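Local coordinates for TraI domain-containing protein (Salmonella typhi, PDB 2IPQ) that is of unknown function but, as the C-terminal domain of a putative TraI-type conjugal transfer nickase/helicase, may take part in DNA transfer, at residues Ser13-Gly18 against Pro45-Leu50; Ala74-Met79 against Tyr111-Ser116; Arg83-Asp86 against Phe90-Cys93. All blocks are in the same frame, centred on the assembly; numbering follows the deposited sequence. Where two conformers were deposited one is given.

Interaction 1: Ser13-Gly18 against Pro45-Leu50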
loop_
_atom_site.group_PDB
_atom_site.type_symbol
_atom_site.label_atom_id
_atom_site.label_comp_id
_atom_site.label_asym_id
_atom_site.label_seq_id
_atom_site.Cartn_x
_atom_site.Cartn_y
_atom_site.Cartn_z
ATOM N N SER A 13 -3.573 11.255 3.670
ATOM C CA SER A 13 -4.590 11.360 4.699
ATOM C C SER A 13 -5.659 10.264 4.578
ATOM O O SER A 13 -6.070 9.664 5.574
ATOM C CB SER A 13 -5.244 12.748 4.630
ATOM O OG SER A 13 -6.363 12.793 5.485
ATOM N N TRP A 14 -6.112 10.001 3.351
ATOM C CA TRP A 14 -7.088 8.937 3.090
ATOM C C TRP A 14 -6.534 7.541 3.412
ATOM O O TRP A 14 -7.207 6.714 4.038
ATOM C CB TRP A 14 -7.563 9.015 1.628
ATOM C CG TRP A 14 -8.283 7.762 1.110
ATOM C CD1 TRP A 14 -9.627 7.499 1.157
ATOM C CD2 TRP A 14 -7.674 6.631 0.475
ATOM N NE1 TRP A 14 -9.891 6.265 0.595
ATOM C CE2 TRP A 14 -8.708 5.716 0.165
ATOM C CE3 TRP A 14 -6.349 6.304 0.133
ATOM C CZ2 TRP A 14 -8.460 4.491 -0.473
ATOM C CZ3 TRP A 14 -6.105 5.089 -0.494
ATOM C CH2 TRP A 14 -7.164 4.196 -0.794
ATOM N N LEU A 15 -5.316 7.271 2.966
ATOM C CA LEU A 15 -4.682 5.951 3.158
ATOM C C LEU A 15 -4.407 5.720 4.642
ATOM O O LEU A 15 -4.718 4.666 5.215
ATOM C CB LEU A 15 -3.322 5.916 2.429
ATOM C CG LEU A 15 -2.552 4.605 2.167
ATOM C CD1 LEU A 15 -1.382 4.458 3.069
ATOM C CD2 LEU A 15 -3.421 3.331 2.139
ATOM N N ARG A 16 -3.798 6.708 5.258
ATOM C CA ARG A 16 -3.333 6.571 6.625
ATOM C C ARG A 16 -4.505 6.479 7.617
ATOM O O ARG A 16 -4.554 5.575 8.463
ATOM C CB ARG A 16 -2.417 7.730 6.961
ATOM C CG ARG A 16 -1.596 7.537 8.181
ATOM C CD ARG A 16 -1.959 8.575 9.193
ATOM N NE ARG A 16 -1.469 9.919 8.883
ATOM C CZ ARG A 16 -2.248 11.001 8.787
ATOM N NH1 ARG A 16 -1.727 12.203 8.509
ATOM N NH2 ARG A 16 -3.552 10.884 8.964
ATOM N N ASP A 17 -5.450 7.407 7.506
ATOM C CA ASP A 17 -6.600 7.388 8.392
ATOM C C ASP A 17 -7.551 6.242 8.052
ATOM O O ASP A 17 -8.286 5.768 8.900
ATOM C CB ASP A 17 -7.309 8.754 8.396
ATOM C CG ASP A 17 -6.412 9.897 8.944
ATOM O OD1 ASP A 17 -5.296 9.620 9.436
ATOM O OD2 ASP A 17 -6.818 11.083 8.896
ATOM N N GLY A 18 -7.530 5.786 6.805
ATOM C CA GLY A 18 -8.334 4.635 6.428
ATOM C C GLY A 18 -7.829 3.314 6.993
ATOM O O GLY A 18 -8.625 2.467 7.394
ATOM N N PRO A 45 -1.010 -0.267 -9.767
ATOM C CA PRO A 45 -1.847 0.909 -9.547
ATOM C C PRO A 45 -3.045 0.717 -8.587
ATOM O O PRO A 45 -3.737 1.675 -8.308
ATOM C CB PRO A 45 -2.354 1.203 -10.955
ATOM C CG PRO A 45 -2.572 -0.184 -11.506
ATOM C CD PRO A 45 -1.356 -0.950 -11.028
ATOM N N GLY A 46 -3.292 -0.497 -8.090
ATOM C CA GLY A 46 -4.498 -0.793 -7.303
ATOM C C GLY A 46 -4.834 0.220 -6.202
ATOM O O GLY A 46 -5.982 0.621 -6.059
ATOM N N VAL A 47 -3.856 0.652 -5.413
ATOM C CA VAL A 47 -4.175 1.518 -4.276
ATOM C C VAL A 47 -4.612 2.925 -4.729
ATOM O O VAL A 47 -5.391 3.592 -4.067
ATOM C CB VAL A 47 -2.992 1.665 -3.314
ATOM C CG1 VAL A 47 -1.856 2.410 -4.010
ATOM C CG2 VAL A 47 -3.425 2.500 -2.088
ATOM N N PHE A 48 -4.110 3.374 -5.872
ATOM C CA PHE A 48 -4.489 4.673 -6.410
ATOM C C PHE A 48 -5.861 4.618 -7.066
ATOM O O PHE A 48 -6.652 5.544 -6.947
ATOM C CB PHE A 48 -3.439 5.149 -7.393
ATOM C CG PHE A 48 -2.103 5.429 -6.752
ATOM C CD1 PHE A 48 -1.992 6.370 -5.734
ATOM C CD2 PHE A 48 -0.965 4.759 -7.176
ATOM C CE1 PHE A 48 -0.763 6.636 -5.135
ATOM C CE2 PHE A 48 0.263 5.003 -6.594
ATOM C CZ PHE A 48 0.378 5.946 -5.565
ATOM N N PHE A 49 -6.149 3.526 -7.759
ATOM C CA PHE A 49 -7.480 3.318 -8.319
ATOM C C PHE A 49 -8.538 3.262 -7.218
ATOM O O PHE A 49 -9.650 3.753 -7.392
ATOM C CB PHE A 49 -7.515 2.018 -9.120
ATOM C CG PHE A 49 -6.866 2.118 -10.458
ATOM C CD1 PHE A 49 -6.848 3.318 -11.146
ATOM C CD2 PHE A 49 -6.280 1.004 -11.040
ATOM C CE1 PHE A 49 -6.251 3.419 -12.392
ATOM C CE2 PHE A 49 -5.677 1.093 -12.301
ATOM C CZ PHE A 49 -5.663 2.308 -12.968
ATOM N N LEU A 50 -8.185 2.651 -6.086
ATOM C CA LEU A 50 -9.089 2.590 -4.946
ATOM C C LEU A 50 -9.348 3.971 -4.316
ATOM O O LEU A 50 -10.474 4.273 -3.975
ATOM C CB LEU A 50 -8.556 1.596 -3.908
ATOM C CG LEU A 50 -9.424 1.350 -2.671
ATOM C CD1 LEU A 50 -10.869 0.830 -2.992
ATOM C CD2 LEU A 50 -8.701 0.444 -1.635
#
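The six-membered ring of Trp14 reaches from helix 4-20 into the side of helix 46-54, where Val47 and Leu50, one turn apart, receive it. The two short helical segments cross almost perpendicularly, at 96°, and their axes stay 11.6 Å apart, a wide separation bridged largely by the indole of Trp14. Its CG is anti to the backbone N (chi1 164°), which carries the indole out toward the second helix.

The tight part of the contact is this indole wedged on Val47 and Leu50. Leu50 CG lies at the edge of the indole, near its plane, 4.0 Å from Trp14 CZ2, while Trp14 CZ3 lies 4.1 Å from Val47 CG2. Trp14 CH2 approaches Val47 O obliquely at 3.8 Å. Leu15 adds only a light touch: its end turns inward until CD2 is 4.3 Å from Val47 CG2, the same methyl that meets the indole. The other branch, Val47 CG1, covers one face of Phe48, 4.0 Å above the ring centre, and Phe48 continues the packing toward helix 68-77.

Val47 and Leu15 are buried, but toward solvent the junction is less enclosed: Trp14 and Leu50 remain partly exposed, although Phe51 meets the indole edge-to-face and the His55 ring also meets it.

Every side-chain pair across this helix-helix junction is apolar, so the crossing would be expected to be constrained by shape and dispersion rather than by directional bonds.

Interaction 2: Ala74-Met79 against Tyr111-Ser116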
loop_
_atom_site.group_PDB
_atom_site.type_symbol
_atom_site.label_atom_id
_atom_site.label_comp_id
_atom_site.label_asym_id
_atom_site.label_seq_id
_atom_site.Cartn_x
_atom_site.Cartn_y
_atom_site.Cartn_z
ATOM N N ALA A 74 2.504 10.742 -8.523
ATOM C CA ALA A 74 3.506 11.781 -8.449
ATOM C C ALA A 74 3.365 12.614 -7.159
ATOM O O ALA A 74 4.366 12.932 -6.478
ATOM C CB ALA A 74 3.451 12.697 -9.703
ATOM N N ALA A 75 2.135 12.987 -6.826
ATOM C CA ALA A 75 1.943 13.820 -5.648
ATOM C C ALA A 75 2.323 12.988 -4.417
ATOM O O ALA A 75 3.003 13.462 -3.506
ATOM C CB ALA A 75 0.523 14.339 -5.565
ATOM N N PHE A 76 1.902 11.744 -4.387
ATOM C CA PHE A 76 2.267 10.884 -3.258
ATOM C C PHE A 76 3.785 10.754 -3.089
ATOM O O PHE A 76 4.288 10.880 -1.985
ATOM C CB PHE A 76 1.680 9.495 -3.413
ATOM C CG PHE A 76 2.191 8.517 -2.387
ATOM C CD1 PHE A 76 1.964 8.738 -1.026
ATOM C CD2 PHE A 76 2.906 7.387 -2.780
ATOM C CE1 PHE A 76 2.433 7.839 -0.071
ATOM C CE2 PHE A 76 3.397 6.476 -1.826
ATOM C CZ PHE A 76 3.148 6.707 -0.477
ATOM N N GLU A 77 4.508 10.479 -4.171
ATOM C CA GLU A 77 5.949 10.225 -4.044
ATOM C C GLU A 77 6.729 11.420 -3.540
ATOM O O GLU A 77 7.768 11.264 -2.888
ATOM C CB GLU A 77 6.552 9.755 -5.359
ATOM C CG GLU A 77 6.286 8.275 -5.677
ATOM C CD GLU A 77 7.125 7.805 -6.857
ATOM O OE1 GLU A 77 7.852 8.656 -7.434
ATOM O OE2 GLU A 77 7.067 6.608 -7.205
ATOM N N LYS A 78 6.227 12.615 -3.843
ATOM C CA LYS A 78 6.892 13.856 -3.445
ATOM C C LYS A 78 6.923 14.006 -1.925
ATOM O O LYS A 78 7.663 14.812 -1.391
ATOM C CB LYS A 78 6.220 15.065 -4.107
ATOM C CG LYS A 78 6.659 15.251 -5.566
ATOM C CD LYS A 78 5.753 16.187 -6.375
ATOM C CE LYS A 78 6.535 16.857 -7.530
ATOM N NZ LYS A 78 6.753 15.927 -8.699
HETATM N N MSE A 79 6.120 13.211 -1.224
HETATM C CA MSE A 79 6.030 13.347 0.214
HETATM C C MSE A 79 7.008 12.461 0.949
HETATM O O MSE A 79 7.283 12.678 2.138
HETATM C CB MSE A 79 4.631 13.036 0.676
HETATM C CG MSE A 79 3.598 13.975 0.112
HETATM SE SE MSE A 79 1.912 13.180 0.592
HETATM C CE MSE A 79 1.760 14.073 2.390
ATOM N N TYR A 111 4.700 -0.118 -3.208
ATOM C CA TYR A 111 5.528 0.605 -2.271
ATOM C C TYR A 111 5.566 -0.163 -0.979
ATOM O O TYR A 111 4.611 -0.855 -0.642
ATOM C CB TYR A 111 4.892 1.971 -2.019
ATOM C CG TYR A 111 4.942 2.905 -3.211
ATOM C CD1 TYR A 111 3.785 3.189 -3.966
ATOM C CD2 TYR A 111 6.138 3.508 -3.587
ATOM C CE1 TYR A 111 3.839 4.080 -5.087
ATOM C CE2 TYR A 111 6.206 4.387 -4.685
ATOM C CZ TYR A 111 5.060 4.665 -5.428
ATOM O OH TYR A 111 5.158 5.529 -6.506
ATOM N N LEU A 112 6.663 -0.036 -0.254
ATOM C CA LEU A 112 6.704 -0.384 1.161
ATOM C C LEU A 112 6.689 0.851 2.046
ATOM O O LEU A 112 7.442 1.787 1.825
ATOM C CB LEU A 112 7.970 -1.196 1.466
ATOM C CG LEU A 112 8.002 -2.626 0.896
ATOM C CD1 LEU A 112 9.264 -3.252 1.377
ATOM C CD2 LEU A 112 6.838 -3.395 1.387
ATOM N N ILE A 113 5.845 0.862 3.060
ATOM C CA ILE A 113 5.811 1.991 3.980
ATOM C C ILE A 113 5.975 1.484 5.405
ATOM O O ILE A 113 5.243 0.586 5.827
ATOM C CB ILE A 113 4.446 2.680 3.864
ATOM C CG1 ILE A 113 4.274 3.234 2.447
ATOM C CG2 ILE A 113 4.260 3.744 4.975
ATOM C CD1 ILE A 113 2.832 3.377 2.043
ATOM N N LYS A 114 6.918 2.060 6.138
ATOM C CA LYS A 114 7.188 1.677 7.519
ATOM C C LYS A 114 5.906 1.707 8.307
ATOM O O LYS A 114 5.175 2.695 8.217
ATOM C CB LYS A 114 8.139 2.669 8.167
ATOM C CG LYS A 114 9.582 2.445 7.883
ATOM C CD LYS A 114 10.462 3.400 8.723
ATOM C CE LYS A 114 10.297 3.142 10.219
ATOM N NZ LYS A 114 11.374 3.760 11.048
HETATM N N MSE A 115 5.650 0.646 9.076
HETATM C CA MSE A 115 4.414 0.505 9.857
HETATM C C MSE A 115 4.075 1.734 10.688
HETATM O O MSE A 115 2.912 2.122 10.778
HETATM C CB MSE A 115 4.513 -0.671 10.832
HETATM C CG MSE A 115 4.904 -1.969 10.201
HETATM SE SE MSE A 115 3.502 -3.292 10.271
HETATM C CE MSE A 115 4.249 -4.481 11.632
ATOM N N SER A 116 5.092 2.329 11.307
ATOM C CA SER A 116 4.891 3.417 12.234
ATOM C C SER A 116 4.589 4.757 11.547
ATOM O O SER A 116 4.314 5.744 12.224
ATOM C CB SER A 116 6.128 3.562 13.115
ATOM O OG SER A 116 7.252 3.903 12.318
#
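Glu77 OE2 is held by two groups, Tyr111 OH in a hydrogen bond and Arg89 NE in a salt bridge. It sits where helix 68-77 packs on the antiparallel sheet of this domain, whose family belongs to the helix-turn-helix clan. The modelled separation of Tyr111 OH and Glu77 OE2, 2.3 Å, is very short and its exact value doubtful. OE2 lies at the edge of the tyrosine ring, in its plane, and the carboxylate is turned 87° against that ring. Gln73 NE2, one turn earlier in the helix, also bonds to Tyr111 OH, so the buried hydroxyl has two polar partners.

Next to this polar end the contact is aromatic. Phe76 offers its edge to one face of Tyr111 in a T-shaped stack, the planes at 75° and the centroids 5.3 Å apart. Phe76 CG stands opposite its backbone N (chi1 171°), which sends the ring toward the strand. Phe76 CE2 lies over the middle of the tyrosine ring, 3.9 Å from Tyr111 CD1. Two residues along strand 105-114, Ile113 and Phe76 come at each other from opposite directions, Ile113 CD1 ending 4.2 Å from Phe76 CZ.

Interaction 3: Arg83-Asp86 against Phe90-Cys93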
loop_
_atom_site.group_PDB
_atom_site.type_symbol
_atom_site.label_atom_id
_atom_site.label_comp_id
_atom_site.label_asym_id
_atom_site.label_seq_id
_atom_site.Cartn_x
_atom_site.Cartn_y
_atom_site.Cartn_z
ATOM N N ARG A 83 9.295 3.618 1.627
ATOM C CA ARG A 83 10.674 3.189 1.761
ATOM C C ARG A 83 11.437 3.304 0.421
ATOM O O ARG A 83 10.956 2.906 -0.640
ATOM C CB ARG A 83 10.707 1.782 2.340
ATOM C CG ARG A 83 12.043 1.104 2.330
ATOM C CD ARG A 83 11.900 -0.408 2.632
ATOM N NE ARG A 83 13.156 -0.960 3.159
ATOM C CZ ARG A 83 13.539 -2.230 3.020
ATOM N NH1 ARG A 83 12.779 -3.090 2.372
ATOM N NH2 ARG A 83 14.695 -2.640 3.523
ATOM N N VAL A 84 12.631 3.862 0.476
ATOM C CA VAL A 84 13.519 3.850 -0.667
ATOM C C VAL A 84 14.816 3.266 -0.167
ATOM O O VAL A 84 15.497 3.830 0.694
ATOM C CB VAL A 84 13.777 5.272 -1.255
ATOM C CG1 VAL A 84 14.831 5.205 -2.375
ATOM C CG2 VAL A 84 12.495 5.893 -1.783
ATOM N N SER A 85 15.157 2.115 -0.707
ATOM C CA SER A 85 16.292 1.388 -0.201
ATOM C C SER A 85 17.400 1.328 -1.258
ATOM O O SER A 85 17.336 0.547 -2.203
ATOM C CB SER A 85 15.854 0.002 0.269
ATOM O OG SER A 85 16.974 -0.819 0.479
ATOM N N ASP A 86 18.406 2.176 -1.090
ATOM C CA ASP A 86 19.503 2.278 -2.062
ATOM C C ASP A 86 18.955 2.454 -3.497
ATOM O O ASP A 86 19.303 1.688 -4.419
ATOM C CB ASP A 86 20.362 1.019 -1.963
ATOM C CG ASP A 86 21.738 1.202 -2.531
ATOM O OD1 ASP A 86 22.152 2.376 -2.814
ATOM O OD2 ASP A 86 22.413 0.138 -2.695
ATOM N N PHE A 90 10.262 0.436 -5.618
ATOM C CA PHE A 90 9.253 -0.600 -5.884
ATOM C C PHE A 90 9.727 -1.993 -5.503
ATOM O O PHE A 90 10.821 -2.394 -5.863
ATOM C CB PHE A 90 8.836 -0.590 -7.370
ATOM C CG PHE A 90 8.126 0.656 -7.784
ATOM C CD1 PHE A 90 6.870 0.939 -7.291
ATOM C CD2 PHE A 90 8.721 1.567 -8.662
ATOM C CE1 PHE A 90 6.202 2.109 -7.658
ATOM C CE2 PHE A 90 8.056 2.740 -9.036
ATOM C CZ PHE A 90 6.785 3.004 -8.528
ATOM N N TRP A 91 8.890 -2.747 -4.795
ATOM C CA TRP A 91 9.152 -4.156 -4.567
ATOM C C TRP A 91 8.123 -5.038 -5.298
ATOM O O TRP A 91 6.930 -4.679 -5.433
ATOM C CB TRP A 91 9.122 -4.462 -3.061
ATOM C CG TRP A 91 10.396 -4.124 -2.330
ATOM C CD1 TRP A 91 11.373 -5.001 -1.934
ATOM C CD2 TRP A 91 10.829 -2.818 -1.903
ATOM N NE1 TRP A 91 12.393 -4.319 -1.300
ATOM C CE2 TRP A 91 12.085 -2.981 -1.266
ATOM C CE3 TRP A 91 10.283 -1.529 -2.004
ATOM C CZ2 TRP A 91 12.803 -1.901 -0.729
ATOM C CZ3 TRP A 91 11.001 -0.460 -1.479
ATOM C CH2 TRP A 91 12.244 -0.654 -0.842
ATOM N N GLN A 92 8.577 -6.192 -5.780
ATOM C CA GLN A 92 7.650 -7.201 -6.262
ATOM C C GLN A 92 7.213 -8.143 -5.178
ATOM O O GLN A 92 7.970 -8.452 -4.252
ATOM C CB GLN A 92 8.271 -8.019 -7.374
ATOM C CG GLN A 92 8.366 -7.262 -8.654
ATOM C CD GLN A 92 9.608 -7.630 -9.391
ATOM O OE1 GLN A 92 9.734 -8.760 -9.884
ATOM N NE2 GLN A 92 10.553 -6.688 -9.465
ATOM N N CYS A 93 5.983 -8.615 -5.312
ATOM C CA CYS A 93 5.409 -9.529 -4.344
ATOM C C CYS A 93 4.611 -10.534 -5.131
ATOM O O CYS A 93 4.153 -10.232 -6.241
ATOM C CB CYS A 93 4.462 -8.777 -3.418
ATOM S SG CYS A 93 5.314 -7.525 -2.411
#
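The indole of Trp91 and the guanidinium of Arg83 lie almost parallel, their planes only 6° apart, but displaced, so that NH1 meets the ring obliquely. The contact joins the loop between helix 68-77 and strand 91-96 to that strand, an inner one of the antiparallel sheet, running between strands 105-114 and 131-133. At the edges of the indole are two more groups of the loop: the carbonyl oxygen of Arg83, in the ring plane, 3.5 Å from Trp91 CZ3, and Ser85 CB near that plane. Ser85 CB in turn stands over one face of the guanidinium, 3.9 Å above it and shifted toward the rim.

Arg83 is extended from CG to NE, with CG opposite its backbone N (chi1 170°), and the Arg83 and Trp91 side chains cross at about a right angle. The aliphatic part of the arginine passes close by, Arg83 CD lying 3.5 Å from Trp91 CH2. Arg88 makes a cation-pi contact with the same indole, so two arginines lie near it, and their charge would probably polarise its electrons.

Trp91 itself is buried, touching Leu112 and Val133 of the flanking strands, whereas Arg83 and Ser85 stay partly exposed. One ring corner takes both loop side chains: Trp91 CZ2 lies 3.3 Å from Arg83 NH1 and 3.7 Å from Ser85 CB.

How the interactions relate
Interaction 2 is the most buried of the three; interactions 1 and 3 are both partly buried, 3 lying farther from the chain's centre. Interactions 1 and 2 meet at Phe48, whose CZ lies 4.0 Å from both Tyr111 CE1 and Phe76 CD2, so helices 46-54 and 68-77 and strand 105-114 share one aromatic cluster. Interaction 3 is nested in the chain loop that interaction 2 closes and reaches the same sheet: Leu112 O probably accepts a bond from Arg83 N, and Phe90 packs on Tyr111. Interactions 1 and 3 do not touch. Chemistry shifts accordingly, from purely apolar helix packing, through aromatic plus buried polar, to arginine beside indole.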